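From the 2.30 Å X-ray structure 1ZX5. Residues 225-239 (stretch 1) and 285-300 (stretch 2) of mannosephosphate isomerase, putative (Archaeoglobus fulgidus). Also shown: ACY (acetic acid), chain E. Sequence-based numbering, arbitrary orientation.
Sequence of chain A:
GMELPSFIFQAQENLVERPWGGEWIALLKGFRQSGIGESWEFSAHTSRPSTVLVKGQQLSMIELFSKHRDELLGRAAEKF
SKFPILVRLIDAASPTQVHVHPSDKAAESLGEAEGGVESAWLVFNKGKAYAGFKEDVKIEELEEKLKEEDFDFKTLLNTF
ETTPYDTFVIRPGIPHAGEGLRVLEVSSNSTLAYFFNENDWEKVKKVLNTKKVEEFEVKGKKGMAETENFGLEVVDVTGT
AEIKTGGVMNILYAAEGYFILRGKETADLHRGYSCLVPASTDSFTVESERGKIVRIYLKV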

# COMPACT_ATOMS: atom_id res chain seq x y z
N ALA A 225 8.79 3.35 6.94
CA ALA A 225 9.04 1.94 6.69
C ALA A 225 9.53 1.71 5.27
O ALA A 225 9.21 2.49 4.37
CB ALA A 225 7.77 1.11 6.95
N GLU A 226 10.31 0.65 5.08
CA GLU A 226 10.75 0.26 3.74
C GLU A 226 10.98 -1.24 3.56
O GLU A 226 11.14 -2.00 4.52
CB GLU A 226 11.96 1.09 3.26
CG GLU A 226 13.13 1.17 4.20
CD GLU A 226 14.25 2.10 3.71
OE1 GLU A 226 14.02 3.29 3.35
OE2 GLU A 226 15.39 1.62 3.66
N THR A 227 10.95 -1.66 2.30
CA THR A 227 11.38 -2.99 1.89
C THR A 227 12.67 -2.76 1.10
O THR A 227 13.24 -1.66 1.18
CB THR A 227 10.30 -3.69 1.04
OG1 THR A 227 10.21 -3.07 -0.24
CG2 THR A 227 8.94 -3.63 1.73
N GLU A 228 13.15 -3.75 0.34
CA GLU A 228 14.36 -3.50 -0.44
C GLU A 228 14.04 -2.78 -1.75
O GLU A 228 14.94 -2.30 -2.43
CB GLU A 228 15.17 -4.78 -0.70
CG GLU A 228 16.04 -5.28 0.49
CD GLU A 228 17.27 -4.38 0.79
OE1 GLU A 228 18.41 -4.84 0.54
OE2 GLU A 228 17.10 -3.23 1.27
N ASN A 229 12.75 -2.69 -2.08
CA ASN A 229 12.33 -2.16 -3.38
C ASN A 229 11.65 -0.80 -3.33
O ASN A 229 11.58 -0.10 -4.34
CB ASN A 229 11.44 -3.17 -4.08
CG ASN A 229 12.19 -4.43 -4.50
OD1 ASN A 229 11.79 -5.54 -4.18
ND2 ASN A 229 13.29 -4.25 -5.21
N PHE A 230 11.12 -0.44 -2.17
CA PHE A 230 10.37 0.79 -2.00
C PHE A 230 10.25 1.17 -0.53
O PHE A 230 10.49 0.35 0.36
CB PHE A 230 8.97 0.66 -2.66
CG PHE A 230 8.15 -0.48 -2.13
CD1 PHE A 230 7.42 -0.36 -0.94
CD2 PHE A 230 8.08 -1.69 -2.84
CE1 PHE A 230 6.66 -1.42 -0.47
CE2 PHE A 230 7.32 -2.75 -2.37
CZ PHE A 230 6.60 -2.61 -1.18
N GLY A 231 9.86 2.41 -0.27
CA GLY A 231 9.63 2.84 1.10
C GLY A 231 8.62 3.96 1.14
O GLY A 231 8.14 4.43 0.10
N LEU A 232 8.32 4.40 2.35
CA LEU A 232 7.39 5.49 2.60
C LEU A 232 7.89 6.23 3.84
O LEU A 232 8.49 5.63 4.74
CB LEU A 232 5.97 4.95 2.81
CG LEU A 232 5.68 4.09 4.05
CD1 LEU A 232 5.35 4.95 5.28
CD2 LEU A 232 4.51 3.13 3.77
N GLU A 233 7.67 7.54 3.87
CA GLU A 233 7.98 8.36 5.05
C GLU A 233 6.93 9.44 5.19
O GLU A 233 6.43 9.95 4.19
CB GLU A 233 9.37 9.01 4.95
CG GLU A 233 9.56 9.88 3.70
CD GLU A 233 10.88 10.61 3.67
OE1 GLU A 233 11.69 10.44 4.62
OE2 GLU A 233 11.11 11.40 2.72
N VAL A 234 6.60 9.77 6.43
CA VAL A 234 5.69 10.85 6.73
C VAL A 234 6.51 12.14 6.92
O VAL A 234 7.41 12.18 7.75
CB VAL A 234 4.84 10.54 7.99
CG1 VAL A 234 3.90 11.71 8.34
CG2 VAL A 234 4.04 9.24 7.79
N VAL A 235 6.23 13.16 6.11
CA VAL A 235 6.88 14.46 6.25
C VAL A 235 5.92 15.41 6.98
O VAL A 235 4.79 15.62 6.52
CB VAL A 235 7.26 15.05 4.87
CG1 VAL A 235 8.10 16.35 5.02
CG2 VAL A 235 8.02 14.00 4.04
N ASP A 236 6.35 15.94 8.13
CA ASP A 236 5.59 16.95 8.87
C ASP A 236 5.87 18.31 8.25
O ASP A 236 7.01 18.76 8.23
CB ASP A 236 5.99 17.01 10.35
CG ASP A 236 5.61 15.76 11.14
OD1 ASP A 236 4.71 15.00 10.72
OD2 ASP A 236 6.23 15.52 12.20
N VAL A 237 4.83 18.97 7.74
CA VAL A 237 5.03 20.26 7.10
C VAL A 237 4.34 21.38 7.90
O VAL A 237 3.13 21.33 8.16
CB VAL A 237 4.50 20.24 5.65
CG1 VAL A 237 4.69 21.60 4.97
CG2 VAL A 237 5.15 19.12 4.86
N THR A 238 5.12 22.38 8.29
CA THR A 238 4.60 23.59 8.90
C THR A 238 5.22 24.77 8.17
O THR A 238 6.37 25.11 8.40
CB THR A 238 4.95 23.64 10.43
OG1 THR A 238 4.36 22.51 11.07
CG2 THR A 238 4.38 24.88 11.07
N GLY A 239 4.47 25.38 7.26
CA GLY A 239 5.05 26.36 6.35
C GLY A 239 5.44 25.67 5.05
O GLY A 239 4.70 24.83 4.54
N THR A 285 8.50 22.16 -3.81
CA THR A 285 8.07 22.49 -2.46
C THR A 285 6.61 22.12 -2.21
O THR A 285 5.79 22.07 -3.13
CB THR A 285 8.30 23.98 -2.12
OG1 THR A 285 7.47 24.81 -2.94
CG2 THR A 285 9.77 24.36 -2.28
N VAL A 286 6.32 21.83 -0.94
CA VAL A 286 4.95 21.66 -0.46
C VAL A 286 4.73 22.69 0.65
O VAL A 286 5.65 23.00 1.42
CB VAL A 286 4.67 20.20 0.02
CG1 VAL A 286 5.00 19.23 -1.09
CG2 VAL A 286 5.49 19.84 1.25
N GLU A 287 3.52 23.26 0.70
CA GLU A 287 3.23 24.28 1.69
C GLU A 287 1.92 24.01 2.40
O GLU A 287 0.88 23.83 1.77
CB GLU A 287 3.22 25.67 1.06
CG GLU A 287 3.14 26.78 2.08
CD GLU A 287 2.66 28.09 1.49
OE1 GLU A 287 2.25 28.10 0.31
OE2 GLU A 287 2.72 29.12 2.19
N SER A 288 1.97 24.05 3.73
CA SER A 288 0.81 23.76 4.56
C SER A 288 0.93 24.49 5.88
O SER A 288 2.02 24.63 6.44
CB SER A 288 0.73 22.24 4.80
OG SER A 288 -0.44 21.90 5.50
N GLU A 289 -0.20 24.98 6.39
CA GLU A 289 -0.26 25.58 7.74
C GLU A 289 0.34 24.62 8.79
O GLU A 289 1.19 25.00 9.60
CB GLU A 289 -1.72 25.87 8.08
CG GLU A 289 -1.93 26.80 9.26
CD GLU A 289 -3.39 27.12 9.47
OE1 GLU A 289 -3.71 28.24 9.93
OE2 GLU A 289 -4.23 26.25 9.16
N ARG A 290 -0.15 23.38 8.78
CA ARG A 290 0.41 22.27 9.55
C ARG A 290 -0.22 21.03 8.95
O ARG A 290 -1.42 20.82 9.07
CB ARG A 290 0.10 22.35 11.06
CG ARG A 290 0.84 21.28 11.89
CD ARG A 290 0.26 21.08 13.31
NE ARG A 290 -1.19 20.84 13.28
CZ ARG A 290 -1.79 19.69 12.94
NH1 ARG A 290 -1.06 18.62 12.60
NH2 ARG A 290 -3.11 19.61 12.93
N GLY A 291 0.59 20.23 8.29
CA GLY A 291 0.08 19.04 7.63
C GLY A 291 1.06 17.89 7.67
O GLY A 291 2.22 18.04 8.10
N LYS A 292 0.58 16.73 7.24
CA LYS A 292 1.40 15.53 7.13
C LYS A 292 1.20 14.95 5.76
O LYS A 292 0.07 14.66 5.36
CB LYS A 292 1.05 14.50 8.21
CG LYS A 292 1.28 15.04 9.62
CD LYS A 292 1.12 13.98 10.66
CE LYS A 292 0.96 14.61 12.04
NZ LYS A 292 2.25 15.13 12.53
N ILE A 293 2.29 14.81 5.03
CA ILE A 293 2.23 14.29 3.68
C ILE A 293 3.13 13.04 3.65
O ILE A 293 4.22 13.04 4.20
CB ILE A 293 2.62 15.40 2.63
CG1 ILE A 293 2.28 14.97 1.19
CG2 ILE A 293 4.10 15.87 2.78
CD1 ILE A 293 2.26 16.14 0.19
N VAL A 294 2.64 11.98 3.03
CA VAL A 294 3.38 10.74 2.93
C VAL A 294 4.11 10.72 1.60
O VAL A 294 3.48 10.89 0.54
CB VAL A 294 2.45 9.50 3.05
CG1 VAL A 294 3.28 8.20 3.06
CG2 VAL A 294 1.55 9.60 4.31
N ARG A 295 5.42 10.51 1.64
CA ARG A 295 6.19 10.33 0.41
C ARG A 295 6.49 8.84 0.21
O ARG A 295 7.11 8.21 1.05
CB ARG A 295 7.49 11.13 0.48
CG ARG A 295 8.22 11.19 -0.85
CD ARG A 295 9.53 11.97 -0.76
NE ARG A 295 10.55 11.28 0.02
CZ ARG A 295 11.54 10.55 -0.49
NH1 ARG A 295 12.42 9.98 0.34
NH2 ARG A 295 11.69 10.40 -1.80
N ILE A 296 6.04 8.31 -0.92
CA ILE A 296 6.27 6.93 -1.29
C ILE A 296 7.31 6.94 -2.40
O ILE A 296 7.21 7.71 -3.35
CB ILE A 296 4.93 6.23 -1.74
CG1 ILE A 296 3.87 6.36 -0.64
CG2 ILE A 296 5.16 4.76 -2.15
CD1 ILE A 296 2.41 6.15 -1.11
N TYR A 297 8.35 6.13 -2.27
CA TYR A 297 9.46 6.21 -3.21
C TYR A 297 9.97 4.82 -3.55
O TYR A 297 9.81 3.87 -2.78
CB TYR A 297 10.61 7.07 -2.63
CG TYR A 297 11.04 6.63 -1.25
CD1 TYR A 297 12.05 5.67 -1.10
CD2 TYR A 297 10.43 7.14 -0.10
CE1 TYR A 297 12.44 5.23 0.15
CE2 TYR A 297 10.82 6.72 1.16
CZ TYR A 297 11.83 5.76 1.28
OH TYR A 297 12.24 5.32 2.53
N LEU A 298 10.59 4.71 -4.72
CA LEU A 298 11.25 3.48 -5.15
C LEU A 298 12.67 3.49 -4.61
O LEU A 298 13.26 4.54 -4.38
CB LEU A 298 11.23 3.37 -6.67
CG LEU A 298 9.86 3.48 -7.35
CD1 LEU A 298 10.02 3.31 -8.86
CD2 LEU A 298 8.84 2.47 -6.77
N LYS A 299 13.21 2.30 -4.37
CA LYS A 299 14.57 2.15 -3.92
C LYS A 299 15.39 1.44 -4.99
O LYS A 299 14.96 0.44 -5.56
CB LYS A 299 14.63 1.39 -2.60
CG LYS A 299 14.20 2.20 -1.40
CD LYS A 299 14.10 1.33 -0.17
CE LYS A 299 15.48 0.94 0.35
NZ LYS A 299 15.37 -0.11 1.40
N VAL A 300 16.57 1.99 -5.24
CA VAL A 300 17.47 1.49 -6.27
C VAL A 300 18.87 1.34 -5.68
O VAL A 300 19.34 0.22 -5.46
CB VAL A 300 17.52 2.46 -7.48
CG1 VAL A 300 18.14 3.79 -7.06
CG2 VAL A 300 18.32 1.85 -8.63
C ACY E . 4.37 11.74 12.34
O ACY E . 3.39 12.23 12.94
OXT ACY E . 5.12 12.39 11.57
CH3 ACY E . 4.68 10.31 12.59
O HOH W 1 11.17 5.49 4.76

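Strands 230-237 and 291-298 run antiparallel, and paired backbone hydrogen bonds set the register: Val 235 N gives to Ile 293 O at 2.8 Å, and Ile 293 N returns to Val 235 O at 3.0 Å. The ladder repeats at Gly 231 with Tyr 297, Glu 233 with Arg 295 and Val 237 with Gly 291. Past Val 237 the register slips by one, a beta bulge, and Gly 239 pairs with Ser 288, its N 2.7 Å from Ser 288 O. Gly 239 sits at phi 94°, where a CB would jam against the preceding carbonyl.

The clearest bump-and-hollow fit is Tyr 297 on Gly 231. The tyrosine, chi1 p, lays its ring face across the glycine, with Gly 231 CA 4.0 Å from the ring centroid; a CB there would lie 2.5 Å from Tyr 297 OH. The hydroxyl passes beyond the glycine to lie 2.8 Å from Glu 226 OE1, while a water bridges Tyr 297 OH and Leu 232 O. Lys 299 reaches across the same end of the contact, its NZ donating to Thr 227 O at 2.6 Å and forming salt bridges with Glu 226 and Glu 228.

Farther along this face, Glu 233 OE2 meets the guanidinium edge of Arg 295, 2.8 Å from its NE, in a salt bridge. Val 237 then fills a hydrophobic pocket: its CG2 lies 3.7 Å from Val 286 CG2 and 4.0 Å from Ile 293 CG2. Gly 291 leaves room for Ser 288, since a CB would come within 2.6 Å of Ser 288 OG.

The other face is mostly greasy. Leu 232 CB rests 4.2 Å from Val 294 CG1 and 4.3 Å from Ile 296 CG1, before charge takes over where Lys 292 NZ bridges to Asp 236 OD1 at 3.1 Å and donates to the acetic acid.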